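Local atomic coordinates of extracellular solute-binding protein family 1 (Arthrobacter chlorophenolicus, PDB entry 4R2F), a protein that binds the disaccharide laminaribiose and probably serves as the extracellular sugar-capturing component of a bacterial ABC-type uptake system. Residues Ile75-Phe80 and Gly201-Asn206; Asp260-Gln265 and Gly274-Gly279. All coordinates share one frame; numbering follows the deposited sequence.

Contact 1 of 2, residues Ile75-Phe80 and Gly201-Asn206; sequences IQWNNF and GNNIGN. With BGC (beta-D-glucopyranose), chain B; BGC (beta-D-glucopyranose), chain C.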
ATOM      1  N   ILE A  75       6.804 -13.956  -4.263  1.00 32.58           N
ATOM      2  CA  ILE A  75       5.744 -14.429  -3.384  1.00 26.52           C
ATOM      3  C   ILE A  75       4.477 -13.717  -3.833  1.00 30.85           C
ATOM      4  O   ILE A  75       4.482 -12.510  -3.987  1.00 31.00           O
ATOM      5  CB  ILE A  75       6.057 -14.063  -1.913  1.00 28.56           C
ATOM      6  CG1 ILE A  75       7.388 -14.662  -1.489  1.00 30.48           C
ATOM      7  CG2 ILE A  75       4.925 -14.522  -1.000  1.00 30.35           C
ATOM      8  CD1 ILE A  75       7.434 -16.187  -1.527  1.00 34.10           C
ATOM      9  N   GLN A  76       3.394 -14.456  -4.064  1.00 29.76           N
ATOM     10  CA  GLN A  76       2.131 -13.848  -4.507  1.00 36.97           C
ATOM     11  C   GLN A  76       1.443 -13.087  -3.364  1.00 23.78           C
ATOM     12  O   GLN A  76       1.649 -13.387  -2.202  1.00 31.24           O
ATOM     13  CB  GLN A  76       1.184 -14.912  -5.071  1.00 36.63           C
ATOM     14  CG  GLN A  76       1.714 -15.649  -6.310  1.00 43.16           C
ATOM     15  CD  GLN A  76       2.064 -14.714  -7.472  1.00 37.41           C
ATOM     16  OE1 GLN A  76       3.137 -14.815  -8.063  1.00 44.10           O
ATOM     17  NE2 GLN A  76       1.169 -13.804  -7.791  1.00 39.02           N
ATOM     18  N   TRP A  77       0.635 -12.085  -3.706  1.00 25.64           N
ATOM     19  CA  TRP A  77      -0.062 -11.339  -2.690  1.00 33.17           C
ATOM     20  C   TRP A  77      -1.107 -12.165  -1.930  1.00 33.91           C
ATOM     21  O   TRP A  77      -1.293 -11.952  -0.728  1.00 29.63           O
ATOM     22  CB  TRP A  77      -0.724 -10.107  -3.287  1.00 28.44           C
ATOM     23  CG  TRP A  77       0.216  -8.988  -3.480  1.00 28.98           C
ATOM     24  CD1 TRP A  77       0.604  -8.432  -4.664  1.00 34.67           C
ATOM     25  CD2 TRP A  77       0.909  -8.278  -2.456  1.00 32.20           C
ATOM     26  NE1 TRP A  77       1.501  -7.411  -4.438  1.00 35.33           N
ATOM     27  CE2 TRP A  77       1.700  -7.295  -3.089  1.00 31.01           C
ATOM     28  CE3 TRP A  77       0.928  -8.364  -1.060  1.00 35.73           C
ATOM     29  CZ2 TRP A  77       2.506  -6.424  -2.370  1.00 26.32           C
ATOM     30  CZ3 TRP A  77       1.725  -7.498  -0.349  1.00 38.81           C
ATOM     31  CH2 TRP A  77       2.513  -6.551  -0.998  1.00 37.66           C
ATOM     32  N   ASN A  78      -1.802 -13.086  -2.595  1.00 37.64           N
ATOM     33  CA  ASN A  78      -2.897 -13.785  -1.903  1.00 31.31           C
ATOM     34  C   ASN A  78      -2.337 -14.610  -0.752  1.00 22.79           C
ATOM     35  O   ASN A  78      -1.403 -15.412  -0.939  1.00 33.69           O
ATOM     36  CB  ASN A  78      -3.705 -14.674  -2.837  1.00 36.56           C
ATOM     37  CG  ASN A  78      -5.053 -15.068  -2.231  1.00 47.68           C
ATOM     38  OD1 ASN A  78      -5.870 -14.213  -1.856  1.00 36.94           O
ATOM     39  ND2 ASN A  78      -5.288 -16.353  -2.125  1.00 35.88           N
ATOM     40  N   ASN A  79      -2.865 -14.368   0.442  1.00 36.06           N
ATOM     41  CA  ASN A  79      -2.464 -15.133   1.613  1.00 40.33           C
ATOM     42  C   ASN A  79      -0.985 -14.918   2.003  1.00 39.23           C
ATOM     43  O   ASN A  79      -0.382 -15.763   2.684  1.00 36.33           O
ATOM     44  CB  ASN A  79      -2.730 -16.644   1.367  1.00 40.53           C
ATOM     45  CG  ASN A  79      -3.192 -17.379   2.623  1.00 39.02           C
ATOM     46  OD1 ASN A  79      -3.724 -16.777   3.549  1.00 36.21           O
ATOM     47  ND2 ASN A  79      -2.989 -18.679   2.652  1.00 33.33           N
ATOM     48  N   PHE A  80      -0.406 -13.784   1.608  1.00 31.53           N
ATOM     49  CA  PHE A  80       1.030 -13.531   1.837  1.00 31.14           C
ATOM     50  C   PHE A  80       1.401 -13.591   3.328  1.00 31.68           C
ATOM     51  O   PHE A  80       2.485 -14.033   3.690  1.00 30.05           O
ATOM     52  CB  PHE A  80       1.450 -12.173   1.257  1.00 34.99           C
ATOM     53  CG  PHE A  80       1.092 -11.006   2.127  1.00 35.85           C
ATOM     54  CD1 PHE A  80      -0.170 -10.434   2.061  1.00 35.67           C
ATOM     55  CD2 PHE A  80       2.016 -10.471   3.024  1.00 36.33           C
ATOM     56  CE1 PHE A  80      -0.511  -9.373   2.881  1.00 31.84           C
ATOM     57  CE2 PHE A  80       1.667  -9.399   3.852  1.00 34.13           C
ATOM     58  CZ  PHE A  80       0.412  -8.851   3.778  1.00 38.72           C
ATOM     59  N   GLY A 201      -6.010 -11.968  -3.821  1.00 31.64           N
ATOM     60  CA  GLY A 201      -4.807 -11.207  -4.145  1.00 26.45           C
ATOM     61  C   GLY A 201      -4.972  -9.693  -4.189  1.00 33.21           C
ATOM     62  O   GLY A 201      -4.003  -8.971  -4.352  1.00 29.88           O
ATOM     63  N   ASN A 202      -6.194  -9.205  -4.071  1.00 28.05           N
ATOM     64  CA  ASN A 202      -6.466  -7.778  -4.221  1.00 28.13           C
ATOM     65  C   ASN A 202      -6.772  -7.151  -2.858  1.00 28.99           C
ATOM     66  O   ASN A 202      -7.829  -7.385  -2.276  1.00 28.17           O
ATOM     67  CB  ASN A 202      -7.642  -7.589  -5.182  1.00 34.97           C
ATOM     68  CG  ASN A 202      -7.776  -6.174  -5.651  1.00 36.72           C
ATOM     69  OD1 ASN A 202      -7.061  -5.295  -5.186  1.00 28.63           O
ATOM     70  ND2 ASN A 202      -8.686  -5.943  -6.577  1.00 32.20           N
ATOM     71  N   ASN A 203      -5.839  -6.334  -2.375  1.00 26.86           N
ATOM     72  CA  ASN A 203      -5.955  -5.621  -1.086  1.00 26.33           C
ATOM     73  C   ASN A 203      -6.462  -4.175  -1.173  1.00 29.48           C
ATOM     74  O   ASN A 203      -6.600  -3.465  -0.155  1.00 30.03           O
ATOM     75  CB  ASN A 203      -4.579  -5.632  -0.397  1.00 26.85           C
ATOM     76  CG  ASN A 203      -4.103  -7.025  -0.092  1.00 31.25           C
ATOM     77  OD1 ASN A 203      -3.016  -7.446  -0.489  1.00 38.90           O
ATOM     78  ND2 ASN A 203      -4.923  -7.756   0.598  1.00 31.57           N
ATOM     79  N   ILE A 204      -6.796  -3.735  -2.375  1.00 30.70           N
ATOM     80  CA  ILE A 204      -7.207  -2.346  -2.560  1.00 22.41           C
ATOM     81  C   ILE A 204      -8.518  -2.042  -1.821  1.00 25.32           C
ATOM     82  O   ILE A 204      -8.674  -0.956  -1.240  1.00 28.16           O
ATOM     83  CB  ILE A 204      -7.298  -2.022  -4.058  1.00 29.90           C
ATOM     84  CG1 ILE A 204      -5.887  -2.058  -4.677  1.00 37.89           C
ATOM     85  CG2 ILE A 204      -8.007  -0.703  -4.325  1.00 35.00           C
ATOM     86  CD1 ILE A 204      -4.912  -0.997  -4.166  1.00 39.69           C
ATOM     87  N   GLY A 205      -9.444  -2.997  -1.828  1.00 27.37           N
ATOM     88  CA  GLY A 205     -10.686  -2.871  -1.068  1.00 25.76           C
ATOM     89  C   GLY A 205     -10.427  -2.653   0.405  1.00 23.92           C
ATOM     90  O   GLY A 205     -11.055  -1.780   1.025  1.00 29.99           O
ATOM     91  N   ASN A 206      -9.520  -3.455   0.964  1.00 28.59           N
ATOM     92  CA  ASN A 206      -9.080  -3.293   2.360  1.00 27.60           C
ATOM     93  C   ASN A 206      -8.633  -1.863   2.581  1.00 43.02           C
ATOM     94  O   ASN A 206      -8.965  -1.238   3.585  1.00 27.77           O
ATOM     95  CB  ASN A 206      -7.896  -4.205   2.670  1.00 35.25           C
ATOM     96  CG  ASN A 206      -8.263  -5.668   2.775  1.00 36.42           C
ATOM     97  OD1 ASN A 206      -7.388  -6.504   2.966  1.00 41.27           O
ATOM     98  ND2 ASN A 206      -9.543  -5.982   2.718  1.00 27.11           N
TER
HETATM   99  C2  BGC B   1       0.030  -2.625  -3.875  1.00 35.34           C
HETATM  100  C3  BGC B   1      -0.099  -3.529  -2.639  1.00 26.98           C
HETATM  101  C4  BGC B   1      -1.347  -4.410  -2.789  1.00 27.67           C
HETATM  102  C5  BGC B   1      -1.319  -5.156  -4.149  1.00 27.01           C
HETATM  103  C6  BGC B   1      -2.499  -6.116  -4.341  1.00 31.84           C
HETATM  104  C1  BGC B   1      -0.039  -3.473  -5.159  1.00 35.84           C
HETATM  105  O1  BGC B   1      -0.012  -2.644  -6.320  1.00 52.00           O
HETATM  106  O2  BGC B   1       1.260  -1.884  -3.800  1.00 31.26           O
HETATM  107  O3  BGC B   1      -0.100  -2.683  -1.458  1.00 26.46           O
HETATM  108  O4  BGC B   1      -1.479  -5.393  -1.755  1.00 30.95           O
HETATM  109  O5  BGC B   1      -1.293  -4.186  -5.161  1.00 33.84           O
HETATM  110  O6  BGC B   1      -3.730  -5.415  -4.155  1.00 29.88           O
HETATM  111  C2  BGC C   2       1.049  -2.220   0.574  1.00 26.35           C
HETATM  112  C3  BGC C   2       1.701  -2.954   1.747  1.00 29.82           C
HETATM  113  C4  BGC C   2       0.658  -3.783   2.483  1.00 26.66           C
HETATM  114  C5  BGC C   2      -0.048  -4.717   1.510  1.00 26.83           C
HETATM  115  C6  BGC C   2      -1.195  -5.485   2.181  1.00 27.09           C
HETATM  116  C1  BGC C   2       0.473  -3.299  -0.327  1.00 24.00           C
HETATM  117  O2  BGC C   2       1.999  -1.425  -0.127  1.00 27.54           O
HETATM  118  O3  BGC C   2       2.306  -2.022   2.643  1.00 24.55           O
HETATM  119  O4  BGC C   2       1.294  -4.594   3.462  1.00 29.45           O
HETATM  120  O5  BGC C   2      -0.565  -3.979   0.397  1.00 23.42           O
HETATM  121  O6  BGC C   2      -2.242  -4.608   2.652  1.00 26.87           O
HETATM  122  O   HOH W   1      -3.204 -10.323  -0.067  1.00 33.48           O
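Trp77 and Asn203 meet at about a right angle, ring and amide planes 86° apart, and between them they shape one corner of the laminaribiose site of this solute-binding protein. The packing is tight on the sugar side. The indole lays one face against the chain B glucose, whose O4 stands 3.7 Å above the ring plane and over its centre, and the sugar packs over the indole face, as is common in sugar-binding proteins; the far end of the ring reaches the chain C glucose, with Trp77 CZ3 3.8 Å from its C5. Asn203 grips the chain B sugar from its backbone, N donating to O6 at 2.9 Å, while its OD1 lies 2.9 Å from O4 of the same glucose. A water spans the two segments, donating to Trp77 O and to Asn203 OD1. Replacing Trp77 with an alanine would probably strip the chain B glucose of the aromatic surface beneath it and open a gap beside Asn203. Toward solvent the contact is looser. Here Asn78, with CG anti to its own N (chi1 -163°), brings OD1 to Gly201 N at 3.0 Å, a bent bond of 137° whose donor sits above the carbonyl plane. Trp77 NE1 is tied to Pro46 O, and Trp47 meets the indole edge-to-face, which probably help to hold the ring in place. The segment 75-80 thus turns from strand 70-74 into helix 80-89, where it meets the loop leading into helix 204-215.

Contact 2 of 2, residues Asp260-Gln265 and Gly274-Gly279; sequences DNLNAQ and GMLTLG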
ATOM      1  N   ASP A 260      -6.059  -8.036 -11.638  1.00 31.67           N
ATOM      2  CA  ASP A 260      -6.262  -8.037 -13.085  1.00 30.68           C
ATOM      3  C   ASP A 260      -7.625  -7.525 -13.481  1.00 29.42           C
ATOM      4  O   ASP A 260      -7.742  -6.791 -14.455  1.00 33.28           O
ATOM      5  CB  ASP A 260      -6.061  -9.461 -13.668  1.00 25.28           C
ATOM      6  CG  ASP A 260      -4.596  -9.859 -13.758  1.00 43.94           C
ATOM      7  OD1 ASP A 260      -3.714  -8.989 -13.627  1.00 40.77           O
ATOM      8  OD2 ASP A 260      -4.316 -11.052 -13.958  1.00 47.58           O
ATOM      9  N   ASN A 261      -8.664  -7.947 -12.762  1.00 29.51           N
ATOM     10  CA  ASN A 261     -10.019  -7.490 -13.059  1.00 25.10           C
ATOM     11  C   ASN A 261     -10.122  -5.982 -12.935  1.00 30.37           C
ATOM     12  O   ASN A 261     -10.717  -5.317 -13.779  1.00 35.98           O
ATOM     13  CB  ASN A 261     -11.051  -8.078 -12.095  1.00 32.40           C
ATOM     14  CG  ASN A 261     -11.235  -9.579 -12.229  1.00 35.38           C
ATOM     15  OD1 ASN A 261     -11.656 -10.228 -11.284  1.00 30.84           O
ATOM     16  ND2 ASN A 261     -10.915 -10.134 -13.381  1.00 33.10           N
ATOM     17  N   LEU A 262      -9.561  -5.460 -11.857  1.00 29.30           N
ATOM     18  CA  LEU A 262      -9.631  -4.044 -11.557  1.00 31.76           C
ATOM     19  C   LEU A 262      -8.806  -3.221 -12.569  1.00 26.15           C
ATOM     20  O   LEU A 262      -9.294  -2.221 -13.100  1.00 27.98           O
ATOM     21  CB  LEU A 262      -9.186  -3.792 -10.107  1.00 26.71           C
ATOM     22  CG  LEU A 262      -9.109  -2.309  -9.711  1.00 33.45           C
ATOM     23  CD1 LEU A 262     -10.428  -1.578  -9.942  1.00 34.94           C
ATOM     24  CD2 LEU A 262      -8.681  -2.220  -8.264  1.00 32.68           C
ATOM     25  N   ASN A 263      -7.569  -3.642 -12.823  1.00 30.64           N
ATOM     26  CA  ASN A 263      -6.755  -3.004 -13.848  1.00 32.89           C
ATOM     27  C   ASN A 263      -7.477  -2.970 -15.212  1.00 35.96           C
ATOM     28  O   ASN A 263      -7.508  -1.940 -15.869  1.00 32.92           O
ATOM     29  CB  ASN A 263      -5.413  -3.705 -13.981  1.00 37.51           C
ATOM     30  CG  ASN A 263      -4.485  -3.437 -12.813  1.00 34.21           C
ATOM     31  OD1 ASN A 263      -4.707  -2.549 -12.002  1.00 32.63           O
ATOM     32  ND2 ASN A 263      -3.430  -4.202 -12.736  1.00 35.01           N
ATOM     33  N   ALA A 264      -8.089  -4.084 -15.611  1.00 33.08           N
ATOM     34  CA  ALA A 264      -8.845  -4.128 -16.852  1.00 29.98           C
ATOM     35  C   ALA A 264      -9.982  -3.119 -16.884  1.00 32.32           C
ATOM     36  O   ALA A 264     -10.240  -2.538 -17.936  1.00 32.56           O
ATOM     37  CB  ALA A 264      -9.369  -5.538 -17.133  1.00 37.81           C
ATOM     38  N   GLN A 265     -10.664  -2.888 -15.757  1.00 30.25           N
ATOM     39  CA  GLN A 265     -11.730  -1.876 -15.738  1.00 30.21           C
ATOM     40  C   GLN A 265     -11.175  -0.472 -16.053  1.00 34.67           C
ATOM     41  O   GLN A 265     -11.818   0.315 -16.724  1.00 29.59           O
ATOM     42  CB  GLN A 265     -12.463  -1.818 -14.398  1.00 29.27           C
ATOM     43  CG  GLN A 265     -13.411  -2.970 -14.119  1.00 38.65           C
ATOM     44  CD  GLN A 265     -14.422  -2.629 -13.035  1.00 35.20           C
ATOM     45  OE1 GLN A 265     -14.108  -1.983 -12.019  1.00 45.81           O
ATOM     46  NE2 GLN A 265     -15.657  -3.034 -13.263  1.00 32.65           N
ATOM     47  N   GLY A 274     -11.811   6.355  -8.874  1.00 31.02           N
ATOM     48  CA  GLY A 274     -11.503   5.454  -7.782  1.00 32.25           C
ATOM     49  C   GLY A 274     -10.125   5.607  -7.174  1.00 30.37           C
ATOM     50  O   GLY A 274      -9.309   6.373  -7.651  1.00 32.91           O
ATOM     51  N   MET A 275      -9.861   4.824  -6.138  1.00 35.36           N
ATOM     52  CA  MET A 275      -8.618   4.902  -5.395  1.00 33.01           C
ATOM     53  C   MET A 275      -7.713   3.794  -5.883  1.00 33.15           C
ATOM     54  O   MET A 275      -8.111   2.651  -5.930  1.00 31.34           O
ATOM     55  CB  MET A 275      -8.889   4.726  -3.893  1.00 34.60           C
ATOM     56  CG  MET A 275      -7.669   4.754  -2.980  1.00 28.02           C
ATOM     57  SD  MET A 275      -7.893   4.005  -1.353  1.00 22.63           S
ATOM     58  CE  MET A 275      -8.039   2.297  -1.802  1.00 28.26           C
ATOM     59  N   LEU A 276      -6.505   4.143  -6.290  1.00 28.48           N
ATOM     60  CA  LEU A 276      -5.534   3.130  -6.651  1.00 22.11           C
ATOM     61  C   LEU A 276      -4.118   3.454  -6.160  1.00 34.98           C
ATOM     62  O   LEU A 276      -3.889   3.612  -4.975  1.00 36.00           O
ATOM     63  CB  LEU A 276      -5.590   2.820  -8.149  1.00 28.93           C
ATOM     64  CG  LEU A 276      -5.096   1.439  -8.586  1.00 36.18           C
ATOM     65  CD1 LEU A 276      -5.406   0.389  -7.541  1.00 34.25           C
ATOM     66  CD2 LEU A 276      -5.649   1.032  -9.936  1.00 28.66           C
ATOM     67  N   THR A 277      -3.184   3.553  -7.092  1.00 30.24           N
ATOM     68  CA  THR A 277      -1.777   3.705  -6.783  1.00 27.24           C
ATOM     69  C   THR A 277      -1.148   4.761  -7.655  1.00 29.27           C
ATOM     70  O   THR A 277      -1.749   5.239  -8.592  1.00 35.80           O
ATOM     71  CB  THR A 277      -0.994   2.407  -7.032  1.00 34.15           C
ATOM     72  OG1 THR A 277      -0.903   2.168  -8.437  1.00 32.64           O
ATOM     73  CG2 THR A 277      -1.659   1.236  -6.359  1.00 45.62           C
ATOM     74  N   LEU A 278       0.075   5.131  -7.326  1.00 30.78           N
ATOM     75  CA  LEU A 278       0.870   5.931  -8.229  1.00 25.06           C
ATOM     76  C   LEU A 278       1.116   5.127  -9.506  1.00 33.33           C
ATOM     77  O   LEU A 278       1.275   3.919  -9.454  1.00 30.58           O
ATOM     78  CB  LEU A 278       2.194   6.290  -7.576  1.00 26.82           C
ATOM     79  CG  LEU A 278       3.148   7.134  -8.408  1.00 27.56           C
ATOM     80  CD1 LEU A 278       4.047   7.965  -7.522  1.00 32.92           C
ATOM     81  CD2 LEU A 278       3.965   6.267  -9.344  1.00 42.85           C
ATOM     82  N   GLY A 279       1.118   5.806 -10.646  1.00 31.85           N
ATOM     83  CA  GLY A 279       1.461   5.196 -11.946  1.00 29.65           C
ATOM     84  C   GLY A 279       0.392   4.340 -12.576  1.00 24.74           C
ATOM     85  O   GLY A 279       0.696   3.428 -13.318  1.00 29.40           O
TER
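Leu262 and Leu276 point their side chains at each other across a small apolar helix-to-strand-end contact in the α/β fold of this periplasmic-type binding protein. Residues 260-265 belong to helix 259-267. The other segment, 274-279, runs out of strand 273-275 into the loop before helix 280-284. The backbones stay well apart, the nearest CA atoms, those of Asn263 and Leu276, being 9.5 Å from one another, and side chains alone bridge the interval. Leu262 extends from the helix with CG anti to its backbone N (chi1 175°), which carries CD2 out to meet CD1 of Leu276 at 4.2 Å. The two leucines therefore touch by single methyl groups, tip to tip, and their contact is purely van der Waals. Leu276 also has its CB directed at the helix. Its two methyls are divided between neighbours on the helix: CD1 goes to Leu262, whereas CD2 approaches the amide of Asn263.

No hydrogen bond links the segments, and only 90 Å² is buried between them, although all three touching residues are buried. Other parts of the fold fill in the surroundings. Ala195 touches Leu262, and Arg283 and Val284 of helix 280-284 lie against Asn263. The Leu276 side chain lies about 6 Å from a bound glucose, consistent with a second-shell position behind the sugar site. The Asn263 side chain leaves the helix obliquely, yet its end bends nearer to the loop, and there Asn263 OD1 stops 4.2 Å from Leu276 CD2.

How the contacts relate
From the N terminus, the chain leaves strand 70-74 through 75-80 and meets 201-206 after 120 intervening residues, so contact 1 closes a long loop. Contact 2 follows in series: 260-265 and 274-279 close a short excursion of eight residues, and the two loops neither nest nor cross. Their centres lie 14 Å apart, yet they join directly through 201-206. Ile204 CD1 packs on Leu276 CD1 at 3.7 Å, and Asn202 and Ile204 both rest on Leu262. Contact 1 thus ties the loop between strand 70-74 and helix 80-89 to the start of helix 204-215 beside the sugar, while contact 2 backs the latter with helix 259-267 and the end of strand 273-275.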